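Local coordinates for protein putative aminotransferase (PDB 4ZWV) that probably acts as a pyridoxal phosphate-dependent sugar aminotransferase in making the aminopentose of the indolocarbazole AT2433, at residues R74-S79 and K118-T123; R96-V101 and A331-S336. All blocks are in the same frame, centred on the assembly; numbering follows the deposited sequence.

Interaction 1 of 2, residues R74-S79 and K118-T123; sequences RDEVLS and KISPAT
Lys118 and Leu78 cross obliquely where helix 112-118 ends beside strand 76-79 of the mixed seven-stranded sheet characteristic of the large domain of fold-type I aminotransferases. CB of Lys118 rests on Leu78 CD2 at 3.9 Å, whereas its ammonium group turns off to Asp114. The Lys118 carbonyl oxygen accepts from a water that also donates to Glu76 OE1, linking the helix end to the strand. Ile119 then lays CG1 against Leu78 CD1, the two side chains meeting at about a right angle. Ser120 begins a type I turn that runs to Thr123, and its OG accepts from Ala122 N in an ST turn while donating to Glu76 OE2 (3.0 Å) from the syn side, 34° out of the carboxylate plane. Pro121 contributes its carbonyl oxygen, which lies 3.3 Å from Arg74 CG. From Ala122 O comes the backbone bond to Glu76 N (3.0 Å), with which strand 123-129 enters parallel register alongside strand 76-79. Thr123 closes the contact. Its OG1 takes the N-H of Ser120 and donates to Glu76 OE2 at 2.6 Å, nearly along the C-O axis, and its CG2 packs on Leu78 CD1. Glu76 is modelled in two conformers; in the one described, CG is anti to the backbone N (chi1 169°), and two hydroxyls of the turn grip a single carboxylate oxygen. Arg74 NE donates to Thr123 O at 2.9 Å, and this oxygen lies near the guanidinium plane, although the nitrogen itself stands above the carbonyl plane.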
ATOM      1  N   ARG A  74      13.998  16.457 -15.472  1.00 14.10           N
ATOM      2  CA  ARG A  74      14.918  15.850 -14.512  1.00 12.12           C
ATOM      3  C   ARG A  74      14.324  14.501 -14.132  1.00 10.96           C
ATOM      4  O   ARG A  74      13.582  14.384 -13.168  1.00 13.00           O
ATOM      5  CB  ARG A  74      15.152  16.756 -13.301  1.00 13.95           C
ATOM      6  CG  ARG A  74      16.193  17.844 -13.619  1.00 17.12           C
ATOM      7  CD  ARG A  74      16.277  18.904 -12.539  1.00 20.12           C
ATOM      8  NE  ARG A  74      16.514  18.311 -11.231  1.00 20.88           N
ATOM      9  CZ  ARG A  74      16.191  18.896 -10.081  1.00 19.29           C
ATOM     10  NH1 ARG A  74      15.618  20.099 -10.088  1.00 17.91           N
ATOM     11  NH2 ARG A  74      16.444  18.286  -8.929  1.00 18.93           N
ATOM     12  N   ASP A  75      14.615  13.496 -14.954  1.00 13.11           N
ATOM     13  CA  ASP A  75      13.926  12.215 -14.879  1.00 12.08           C
ATOM     14  C   ASP A  75      14.753  11.108 -14.244  1.00 14.85           C
ATOM     15  O   ASP A  75      14.291   9.975 -14.140  1.00 17.14           O
ATOM     16  CB  ASP A  75      13.486  11.772 -16.283  1.00 13.36           C
ATOM     17  CG  ASP A  75      14.659  11.495 -17.217  1.00 19.02           C
ATOM     18  OD1 ASP A  75      15.763  12.026 -16.997  1.00 17.37           O
ATOM     19  OD2 ASP A  75      14.471  10.754 -18.210  1.00 24.84           O
ATOM     20  N   GLU A  76      15.944  11.459 -13.787  0.65 11.89           N
ATOM     21  CA  GLU A  76      16.896  10.480 -13.301  0.65 11.11           C
ATOM     22  C   GLU A  76      16.933  10.404 -11.778  0.65 10.94           C
ATOM     23  O   GLU A  76      17.086  11.417 -11.098  0.65 13.84           O
ATOM     24  CB  GLU A  76      18.277  10.830 -13.851  0.65 13.84           C
ATOM     25  CG  GLU A  76      19.439  10.079 -13.267  0.65 15.12           C
ATOM     26  CD  GLU A  76      20.750  10.580 -13.839  0.65 17.68           C
ATOM     27  OE1 GLU A  76      21.328   9.883 -14.702  0.65 16.06           O
ATOM     28  OE2 GLU A  76      21.193  11.685 -13.450  0.65 18.06           O
ATOM     29  N   VAL A  77      16.812   9.196 -11.239  1.00 10.87           N
ATOM     30  CA  VAL A  77      17.070   8.995  -9.816  1.00 10.48           C
ATOM     31  C   VAL A  77      18.278   8.084  -9.712  1.00 11.63           C
ATOM     32  O   VAL A  77      18.306   7.017 -10.321  1.00 10.92           O
ATOM     33  CB  VAL A  77      15.882   8.369  -9.077  1.00  9.85           C
ATOM     34  CG1 VAL A  77      16.227   8.181  -7.594  1.00 10.23           C
ATOM     35  CG2 VAL A  77      14.645   9.252  -9.231  1.00 12.24           C
ATOM     36  N   LEU A  78      19.278   8.517  -8.952  1.00  9.27           N
ATOM     37  CA  LEU A  78      20.500   7.739  -8.758  1.00  8.89           C
ATOM     38  C   LEU A  78      20.314   6.788  -7.584  1.00  9.27           C
ATOM     39  O   LEU A  78      19.873   7.191  -6.516  1.00 10.79           O
ATOM     40  CB  LEU A  78      21.682   8.679  -8.527  1.00  8.96           C
ATOM     41  CG  LEU A  78      22.043   9.518  -9.744  1.00 12.96           C
ATOM     42  CD1 LEU A  78      22.870  10.763  -9.396  1.00 15.24           C
ATOM     43  CD2 LEU A  78      22.822   8.646 -10.684  1.00 20.31           C
ATOM     44  N   SER A  79      20.648   5.522  -7.792  1.00  8.94           N
ATOM     45  CA  SER A  79      20.418   4.498  -6.785  1.00  9.33           C
ATOM     46  C   SER A  79      21.384   3.353  -7.047  1.00 11.76           C
ATOM     47  O   SER A  79      21.822   3.163  -8.182  1.00 12.12           O
ATOM     48  CB  SER A  79      18.963   4.015  -6.852  1.00  9.47           C
ATOM     49  OG  SER A  79      18.655   3.125  -5.800  1.00 10.78           O
ATOM     50  N   LYS A 118      28.217  10.764 -11.500  1.00 13.38           N
ATOM     51  CA  LYS A 118      26.997  10.477 -12.254  1.00 12.10           C
ATOM     52  C   LYS A 118      25.878  11.499 -12.073  1.00 13.57           C
ATOM     53  O   LYS A 118      24.865  11.441 -12.764  1.00 16.18           O
ATOM     54  CB  LYS A 118      26.504   9.077 -11.903  1.00 13.19           C
ATOM     55  CG  LYS A 118      27.364   8.006 -12.567  1.00 15.34           C
ATOM     56  CD  LYS A 118      27.021   6.614 -12.086  1.00 12.54           C
ATOM     57  CE  LYS A 118      27.716   5.578 -12.960  1.00 15.11           C
ATOM     58  NZ  LYS A 118      27.623   4.209 -12.378  1.00 13.43           N
ATOM     59  N   ILE A 119      26.049  12.434 -11.147  1.00 15.09           N
ATOM     60  CA  ILE A 119      25.091  13.534 -11.046  1.00 12.31           C
ATOM     61  C   ILE A 119      25.154  14.339 -12.345  1.00 12.69           C
ATOM     62  O   ILE A 119      26.238  14.645 -12.853  1.00 15.77           O
ATOM     63  CB  ILE A 119      25.383  14.420  -9.832  1.00 13.51           C
ATOM     64  CG1 ILE A 119      25.110  13.641  -8.554  1.00 13.91           C
ATOM     65  CG2 ILE A 119      24.549  15.704  -9.871  1.00 16.89           C
ATOM     66  CD1 ILE A 119      25.553  14.361  -7.295  1.00 17.45           C
ATOM     67  N   SER A 120      23.989  14.636 -12.907  1.00 15.48           N
ATOM     68  CA  SER A 120      23.913  15.245 -14.230  1.00 19.11           C
ATOM     69  C   SER A 120      22.777  16.264 -14.255  1.00 14.80           C
ATOM     70  O   SER A 120      22.013  16.354 -13.287  1.00 14.36           O
ATOM     71  CB  SER A 120      23.692  14.169 -15.303  1.00 19.78           C
ATOM     72  OG  SER A 120      22.351  13.733 -15.309  1.00 19.01           O
ATOM     73  N   PRO A 121      22.652  17.024 -15.362  1.00 16.90           N
ATOM     74  CA  PRO A 121      21.501  17.926 -15.466  1.00 15.44           C
ATOM     75  C   PRO A 121      20.153  17.211 -15.381  1.00 17.73           C
ATOM     76  O   PRO A 121      19.155  17.871 -15.114  1.00 17.11           O
ATOM     77  CB  PRO A 121      21.696  18.571 -16.842  1.00 14.65           C
ATOM     78  CG  PRO A 121      23.175  18.561 -17.045  1.00 17.53           C
ATOM     79  CD  PRO A 121      23.636  17.270 -16.434  1.00 18.05           C
ATOM     80  N   ALA A 122      20.123  15.891 -15.568  1.00 15.58           N
ATOM     81  CA  ALA A 122      18.872  15.142 -15.468  1.00 14.87           C
ATOM     82  C   ALA A 122      18.569  14.603 -14.073  1.00 14.27           C
ATOM     83  O   ALA A 122      17.506  14.027 -13.852  1.00 14.34           O
ATOM     84  CB  ALA A 122      18.877  13.977 -16.465  1.00 16.29           C
ATOM     85  N   THR A 123      19.486  14.785 -13.129  1.00 13.08           N
ATOM     86  CA  THR A 123      19.322  14.190 -11.806  1.00 12.78           C
ATOM     87  C   THR A 123      18.211  14.840 -11.005  1.00 13.15           C
ATOM     88  O   THR A 123      18.238  16.040 -10.709  1.00 13.98           O
ATOM     89  CB  THR A 123      20.610  14.269 -10.988  1.00 12.79           C
ATOM     90  OG1 THR A 123      21.654  13.608 -11.701  1.00 14.06           O
ATOM     91  CG2 THR A 123      20.418  13.584  -9.652  1.00 13.25           C
TER
HETATM   92  O   HOH W   1      24.102  10.169 -14.919  1.00 23.18           O

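Interaction 2 of 2, residues R96-V101 and A331-S336; sequences RRITWV and AHLRTS
Ile98 and Trp100 of an edge strand run past Leu333 and Thr335 with CA atoms 7.1 Å apart at Ile98-Leu333 and 7.0 Å at Trp100-Thr335, and no direct hydrogen bond joins the two segments. A water fills the role instead: it donates to Ile98 O and to Leu333 O (2.8 Å) and accepts from Trp100 N, so a carbonyl and an N-H of the sheet's outermost strand in this chain are tied to the loop that precedes helix 338-344. Leu333 carries most of the apolar contact. Its CG lies anti to the carbonyl carbon (chi1 -58°), and beyond it CD1 meets Ile98 CB at 3.9 Å, with CD2 approaching Ile98 O. The side chains of Leu333 and Trp100 cross at about a right angle, and CB of Leu333 comes to NE1 of the indole. At the rim of that ring Leu333 O sits near the ring plane, 3.2 Å from Trp100 CD1; Trp100 NE1 is farther away and badly angled for a bond. Thr335 adds its methyl, CG2, 3.8 Å from Trp100 CB and likewise near the ring plane. One face of the indole is covered by Ile98 CG2, 3.5 Å above the plane and offset toward the rim. The direct contact is mainly van der Waals, with a carbonyl oxygen at the indole rim, and the hydrogen-bonded link between strand and loop runs through one water.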
ATOM      1  N   ARG A  96      10.046   7.435 -13.153  1.00 11.87           N
ATOM      2  CA  ARG A  96      11.401   7.938 -13.399  1.00  9.73           C
ATOM      3  C   ARG A  96      12.335   6.863 -13.931  1.00 11.75           C
ATOM      4  O   ARG A  96      12.002   5.679 -13.965  1.00 14.88           O
ATOM      5  CB  ARG A  96      12.007   8.535 -12.122  1.00 10.29           C
ATOM      6  CG  ARG A  96      11.050   9.404 -11.337  1.00 11.72           C
ATOM      7  CD  ARG A  96      10.495  10.571 -12.139  1.00 10.23           C
ATOM      8  NE  ARG A  96       9.451  11.221 -11.359  1.00 12.96           N
ATOM      9  CZ  ARG A  96       8.739  12.266 -11.765  1.00 16.30           C
ATOM     10  NH1 ARG A  96       8.973  12.822 -12.947  1.00 16.29           N
ATOM     11  NH2 ARG A  96       7.791  12.760 -10.976  1.00 19.81           N
ATOM     12  N   ARG A  97      13.530   7.292 -14.311  0.63 12.22           N
ATOM     13  CA  ARG A  97      14.560   6.414 -14.834  0.63 12.06           C
ATOM     14  C   ARG A  97      15.668   6.195 -13.799  0.63 12.72           C
ATOM     15  O   ARG A  97      16.169   7.155 -13.216  0.63 15.46           O
ATOM     16  CB  ARG A  97      15.115   7.034 -16.117  0.63 17.42           C
ATOM     17  CG  ARG A  97      16.439   6.521 -16.591  0.63 19.63           C
ATOM     18  CD  ARG A  97      16.760   7.132 -17.954  0.63 25.20           C
ATOM     19  NE  ARG A  97      16.909   8.586 -17.916  0.63 23.16           N
ATOM     20  CZ  ARG A  97      18.079   9.206 -17.791  0.63 22.53           C
ATOM     21  NH1 ARG A  97      19.191   8.494 -17.683  0.63 22.55           N
ATOM     22  NH2 ARG A  97      18.144  10.532 -17.777  0.63 27.36           N
ATOM     23  N   ILE A  98      16.037   4.936 -13.558  1.00 12.16           N
ATOM     24  CA  ILE A  98      17.107   4.628 -12.612  1.00 12.96           C
ATOM     25  C   ILE A  98      18.461   4.761 -13.306  1.00 11.14           C
ATOM     26  O   ILE A  98      18.656   4.217 -14.396  1.00 13.76           O
ATOM     27  CB  ILE A  98      16.986   3.208 -12.042  1.00 12.15           C
ATOM     28  CG1 ILE A  98      15.648   3.009 -11.324  1.00 11.95           C
ATOM     29  CG2 ILE A  98      18.128   2.916 -11.080  1.00 15.20           C
ATOM     30  CD1 ILE A  98      15.344   1.549 -11.012  1.00 12.76           C
ATOM     31  N   THR A  99      19.390   5.484 -12.686  1.00 10.76           N
ATOM     32  CA  THR A  99      20.780   5.450 -13.113  1.00 11.67           C
ATOM     33  C   THR A  99      21.555   4.770 -11.996  1.00 11.77           C
ATOM     34  O   THR A  99      21.615   5.274 -10.867  1.00 11.24           O
ATOM     35  CB  THR A  99      21.342   6.844 -13.388  1.00 15.97           C
ATOM     36  OG1 THR A  99      20.669   7.412 -14.519  1.00 19.46           O
ATOM     37  CG2 THR A  99      22.834   6.764 -13.681  1.00 17.29           C
ATOM     38  N   TRP A 100      22.114   3.601 -12.303  1.00 10.51           N
ATOM     39  CA  TRP A 100      22.783   2.813 -11.276  1.00  9.60           C
ATOM     40  C   TRP A 100      24.089   3.445 -10.826  1.00 10.39           C
ATOM     41  O   TRP A 100      24.877   3.912 -11.646  1.00 12.97           O
ATOM     42  CB  TRP A 100      23.088   1.391 -11.762  1.00 10.48           C
ATOM     43  CG  TRP A 100      21.901   0.562 -12.118  1.00 12.20           C
ATOM     44  CD1 TRP A 100      21.656  -0.031 -13.323  1.00 12.15           C
ATOM     45  CD2 TRP A 100      20.806   0.196 -11.259  1.00  9.84           C
ATOM     46  NE1 TRP A 100      20.470  -0.722 -13.280  1.00 12.49           N
ATOM     47  CE2 TRP A 100      19.934  -0.612 -12.023  1.00 12.35           C
ATOM     48  CE3 TRP A 100      20.479   0.475  -9.925  1.00 11.03           C
ATOM     49  CZ2 TRP A 100      18.751  -1.145 -11.495  1.00 12.16           C
ATOM     50  CZ3 TRP A 100      19.304  -0.055  -9.401  1.00 12.35           C
ATOM     51  CH2 TRP A 100      18.459  -0.852 -10.184  1.00 12.51           C
ATOM     52  N   VAL A 101      24.300   3.426  -9.516  1.00 10.95           N
ATOM     53  CA  VAL A 101      25.555   3.839  -8.904  1.00 12.02           C
ATOM     54  C   VAL A 101      26.240   2.600  -8.338  1.00 10.05           C
ATOM     55  O   VAL A 101      25.580   1.700  -7.795  1.00 12.47           O
ATOM     56  CB  VAL A 101      25.323   4.882  -7.791  1.00 11.54           C
ATOM     57  CG1 VAL A 101      26.654   5.398  -7.219  1.00 11.36           C
ATOM     58  CG2 VAL A 101      24.503   6.049  -8.338  1.00 13.07           C
ATOM     59  N   ALA A 331      16.518  -4.536 -17.899  1.00 12.25           N
ATOM     60  CA  ALA A 331      17.607  -4.878 -18.809  1.00 14.61           C
ATOM     61  C   ALA A 331      18.079  -3.660 -19.606  1.00 15.29           C
ATOM     62  O   ALA A 331      19.252  -3.567 -19.963  1.00 19.88           O
ATOM     63  CB  ALA A 331      17.177  -6.001 -19.748  1.00 17.34           C
ATOM     64  N   HIS A 332      17.174  -2.721 -19.869  1.00 14.98           N
ATOM     65  CA  HIS A 332      17.508  -1.540 -20.665  1.00 16.56           C
ATOM     66  C   HIS A 332      18.349  -0.513 -19.904  1.00 17.08           C
ATOM     67  O   HIS A 332      18.820   0.463 -20.490  1.00 18.38           O
ATOM     68  CB  HIS A 332      16.222  -0.869 -21.178  1.00 16.15           C
ATOM     69  CG  HIS A 332      15.302  -0.405 -20.091  1.00 16.30           C
ATOM     70  ND1 HIS A 332      14.637  -1.277 -19.258  1.00 17.54           N
ATOM     71  CD2 HIS A 332      14.915   0.839 -19.718  1.00 15.77           C
ATOM     72  CE1 HIS A 332      13.897  -0.594 -18.405  1.00 17.73           C
ATOM     73  NE2 HIS A 332      14.045   0.694 -18.663  1.00 18.12           N
ATOM     74  N   LEU A 333      18.544  -0.740 -18.609  1.00 13.99           N
ATOM     75  CA  LEU A 333      19.262   0.205 -17.754  1.00 14.81           C
ATOM     76  C   LEU A 333      20.643  -0.293 -17.319  1.00 14.13           C
ATOM     77  O   LEU A 333      21.304   0.342 -16.486  1.00 15.21           O
ATOM     78  CB  LEU A 333      18.424   0.524 -16.505  1.00 16.32           C
ATOM     79  CG  LEU A 333      17.036   1.111 -16.749  1.00 16.74           C
ATOM     80  CD1 LEU A 333      16.292   1.296 -15.425  1.00 15.65           C
ATOM     81  CD2 LEU A 333      17.159   2.435 -17.491  1.00 17.47           C
ATOM     82  N   ARG A 334      21.084  -1.412 -17.880  0.59 14.15           N
ATOM     83  CA  ARG A 334      22.332  -2.015 -17.427  0.59 14.33           C
ATOM     84  C   ARG A 334      23.518  -1.102 -17.671  0.59 18.21           C
ATOM     85  O   ARG A 334      23.606  -0.428 -18.696  0.59 18.18           O
ATOM     86  CB  ARG A 334      22.570  -3.362 -18.106  0.59 18.40           C
ATOM     87  CG  ARG A 334      21.576  -4.421 -17.693  0.59 25.12           C
ATOM     88  CD  ARG A 334      22.279  -5.710 -17.346  0.59 29.30           C
ATOM     89  NE  ARG A 334      22.945  -5.591 -16.055  0.59 29.10           N
ATOM     90  CZ  ARG A 334      23.518  -6.602 -15.414  0.59 29.58           C
ATOM     91  NH1 ARG A 334      23.503  -7.817 -15.942  0.59 33.01           N
ATOM     92  NH2 ARG A 334      24.094  -6.398 -14.239  0.59 12.45           N
ATOM     93  N   THR A 335      24.423  -1.080 -16.702  1.00 15.25           N
ATOM     94  CA  THR A 335      25.649  -0.314 -16.818  1.00 14.79           C
ATOM     95  C   THR A 335      26.779  -1.101 -16.170  1.00 14.87           C
ATOM     96  O   THR A 335      26.538  -2.079 -15.463  1.00 19.18           O
ATOM     97  CB  THR A 335      25.507   1.069 -16.160  1.00 17.20           C
ATOM     98  OG1 THR A 335      26.600   1.907 -16.537  1.00 26.40           O
ATOM     99  CG2 THR A 335      25.481   0.938 -14.665  1.00 17.79           C
ATOM    100  N   SER A 336      28.013  -0.686 -16.415  1.00 15.25           N
ATOM    101  CA  SER A 336      29.149  -1.398 -15.841  1.00 18.86           C
ATOM    102  C   SER A 336      29.390  -0.955 -14.404  1.00 14.62           C
ATOM    103  O   SER A 336      29.613   0.219 -14.149  1.00 17.28           O
ATOM    104  CB  SER A 336      30.400  -1.177 -16.678  1.00 18.89           C
ATOM    105  OG  SER A 336      31.524  -1.779 -16.052  1.00 24.11           O
TER
HETATM  106  O   HOH W   2      21.381   2.765 -15.153  1.00 20.43           O

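How the interactions relate
Strands 76-79 and 97-100 are parallel neighbours in the large sheet, so interactions 1 and 2, with centres 11 Å apart, lie side by side on one sheet, interaction 1 joining strand 76-79 to the start of strand 123-129 and interaction 2 joining strand 97-100 to the 331-336 loop. Ser79 O lies 2.8 Å from Val101 N in a probable backbone bond. Glu76 serves both contacts: while one carboxylate oxygen serves the turn of interaction 1, OE1 reaches Thr99 OG1 at 2.6 Å, probably as a hydrogen bond. Asp75 pairs with Arg97, and Lys118 NZ reaches Trp100 O. Both contacts lie away from the pyridoxal phosphate site, to which Gly57, Thr58, His164, Ser185 and Lys190 belong.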